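Local coordinates for uncharacterized protein (Mycobacterium tuberculosis, PDB 3KFW) that is of unknown function but, as a PaaX-family protein, probably acts as a transcriptional regulator that binds DNA through its N-terminal winged helix, at residues M124-L129 with M200-L205. Sequence-based numbering, arbitrary orientation.
Sequences MRPDNL and MLPAEL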
loop_
_atom_site.group_PDB
_atom_site.type_symbol
_atom_site.label_atom_id
_atom_site.label_comp_id
_atom_site.label_asym_id
_atom_site.label_seq_id
_atom_site.Cartn_x
_atom_site.Cartn_y
_atom_site.Cartn_z
HETATM N N MSE A 124 -5.026 9.219 10.892
HETATM C CA MSE A 124 -5.810 10.448 11.153
HETATM C C MSE A 124 -6.253 10.480 12.557
HETATM O O MSE A 124 -6.276 9.457 13.217
HETATM C CB MSE A 124 -7.114 10.506 10.367
HETATM C CG MSE A 124 -6.942 10.563 8.939
HETATM SE SE MSE A 124 -8.623 10.291 7.990
HETATM C CE MSE A 124 -9.372 12.078 8.260
ATOM N N ARG A 125 -6.646 11.661 12.998
ATOM C CA ARG A 125 -7.326 11.827 14.276
ATOM C C ARG A 125 -7.886 13.235 14.304
ATOM O O ARG A 125 -7.475 14.062 13.507
ATOM C CB ARG A 125 -6.389 11.563 15.478
ATOM C CG ARG A 125 -5.333 12.626 15.686
ATOM C CD ARG A 125 -5.306 13.090 17.129
ATOM N NE ARG A 125 -5.765 12.008 17.993
ATOM C CZ ARG A 125 -6.865 12.050 18.729
ATOM N NH1 ARG A 125 -7.618 13.118 18.721
ATOM N NH2 ARG A 125 -7.197 11.003 19.457
ATOM N N PRO A 126 -8.868 13.509 15.188
ATOM C CA PRO A 126 -9.359 14.895 15.283
ATOM C C PRO A 126 -8.252 15.830 15.772
ATOM O O PRO A 126 -7.362 15.377 16.460
ATOM C CB PRO A 126 -10.481 14.794 16.308
ATOM C CG PRO A 126 -10.885 13.358 16.316
ATOM C CD PRO A 126 -9.692 12.558 15.970
ATOM N N ASP A 127 -8.282 17.120 15.450
ATOM C CA ASP A 127 -7.171 17.959 15.868
ATOM C C ASP A 127 -7.337 18.528 17.280
ATOM O O ASP A 127 -6.705 19.535 17.605
ATOM C CB ASP A 127 -6.889 19.063 14.849
ATOM C CG ASP A 127 -7.927 20.143 14.860
ATOM O OD1 ASP A 127 -8.966 19.930 15.505
ATOM O OD2 ASP A 127 -7.717 21.218 14.239
ATOM N N ASN A 128 -8.172 17.882 18.105
ATOM C CA ASN A 128 -8.405 18.290 19.506
ATOM C C ASN A 128 -7.202 18.036 20.457
ATOM O O ASN A 128 -7.093 18.680 21.477
ATOM C CB ASN A 128 -9.711 17.675 20.056
ATOM C CG ASN A 128 -9.655 16.144 20.151
ATOM O OD1 ASN A 128 -9.126 15.478 19.262
ATOM N ND2 ASN A 128 -10.185 15.589 21.235
ATOM N N LEU A 129 -6.341 17.070 20.119
ATOM C CA LEU A 129 -4.984 16.957 20.668
ATOM C C LEU A 129 -4.015 17.798 19.837
ATOM O O LEU A 129 -4.130 17.818 18.602
ATOM C CB LEU A 129 -4.485 15.501 20.615
ATOM C CG LEU A 129 -5.150 14.410 21.455
ATOM C CD1 LEU A 129 -4.375 13.104 21.323
ATOM C CD2 LEU A 129 -5.274 14.868 22.940
HETATM N N MSE A 200 -9.501 9.367 22.738
HETATM C CA MSE A 200 -9.544 10.758 23.204
HETATM C C MSE A 200 -10.389 11.585 22.290
HETATM O O MSE A 200 -9.941 12.645 21.846
HETATM C CB MSE A 200 -8.144 11.327 23.140
HETATM C CG MSE A 200 -7.790 12.124 24.283
HETATM SE SE MSE A 200 -7.840 10.860 25.729
HETATM C CE MSE A 200 -5.979 10.294 25.759
ATOM N N LEU A 201 -11.591 11.083 21.986
ATOM C CA LEU A 201 -12.431 11.675 20.966
ATOM C C LEU A 201 -13.111 12.922 21.520
ATOM O O LEU A 201 -13.455 12.966 22.697
ATOM C CB LEU A 201 -13.487 10.655 20.479
ATOM C CG LEU A 201 -13.078 9.472 19.572
ATOM C CD1 LEU A 201 -14.219 8.546 19.280
ATOM C CD2 LEU A 201 -12.507 9.923 18.232
ATOM N N PRO A 202 -13.352 13.929 20.671
ATOM C CA PRO A 202 -14.117 15.069 21.177
ATOM C C PRO A 202 -15.584 14.706 21.442
ATOM O O PRO A 202 -16.139 13.855 20.732
ATOM C CB PRO A 202 -14.073 16.044 20.009
ATOM C CG PRO A 202 -14.007 15.170 18.801
ATOM C CD PRO A 202 -13.287 13.916 19.196
ATOM N N ALA A 203 -16.185 15.365 22.445
ATOM C CA ALA A 203 -17.638 15.312 22.762
ATOM C C ALA A 203 -18.577 14.827 21.652
ATOM O O ALA A 203 -19.218 13.810 21.816
ATOM C CB ALA A 203 -18.104 16.652 23.248
ATOM N N GLU A 204 -18.634 15.543 20.533
ATOM C CA GLU A 204 -19.582 15.275 19.433
ATOM C C GLU A 204 -19.474 13.883 18.832
ATOM O O GLU A 204 -20.381 13.446 18.115
ATOM C CB GLU A 204 -19.370 16.252 18.274
ATOM C CG GLU A 204 -19.555 17.706 18.621
ATOM C CD GLU A 204 -18.301 18.367 19.254
ATOM O OE1 GLU A 204 -17.810 17.954 20.356
ATOM O OE2 GLU A 204 -17.814 19.335 18.622
ATOM N N LEU A 205 -18.344 13.206 19.060
ATOM C CA LEU A 205 -18.121 11.940 18.366
ATOM C C LEU A 205 -18.221 10.786 19.322
ATOM O O LEU A 205 -18.264 9.645 18.878
ATOM C CB LEU A 205 -16.774 11.906 17.626
ATOM C CG LEU A 205 -16.505 13.089 16.708
ATOM C CD1 LEU A 205 -15.193 12.937 16.074
ATOM C CD2 LEU A 205 -17.612 13.241 15.612
#
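Asn128 ND2 gives a nearly straight hydrogen bond to Met200 O, 3.0 Å long with an N-H...O angle of 171°, and a weak second one to the hydroxyl of Thr81. Its CG stands between the backbone N and the carbonyl carbon (chi1 65°), and Met200 O lies close to the plane of the Asn128 amide. Asparagine suits the place because its short amide can donate to a carbonyl of a loop that offers no strand edge for pairing. ND2 also lies 3.6 Å from Pro202 N, a nitrogen that has no hydrogen to give.

Beside it, the Arg125 guanidinium is fixed from several sides. NE donates to Arg114 O, NH2 weakly to Pro199 O, and NH1 to Pro126 O at 3.2 Å, the last close to the guanidinium plane. Leu129 CD1 covers one face, 3.7 Å above its centre, while NH2 approaches Met200 CB obliquely at 3.8 Å. These carbonyls would favour the positive charge, and the long side chain, bent at chi2 and chi3, reaches them from the end of a strand while packing against Met200.

That strand, 122-126, is an inner one of the four-stranded antiparallel sheet of the Cas2-like domain; residues 200-205 belong to the C-terminal region, in the loop between helices 181-195 and 212-234, so the contact joins two parts of the fold. Pro126 carries its apolar side: CG meets Pro202 CD at 3.8 Å, the two rings crossing at about a right angle, and more loosely reaches Leu201 CD2 and Leu205 CD1. Rigid prolines give compact apolar surfaces without adding N-H groups to bury. On the Met200 flank, Leu129 CD2 touches CG of this selenomethionine at 4.0 Å; the flexible Met200 chain leads away from 124-129 and also touches Pro79 and Arg114.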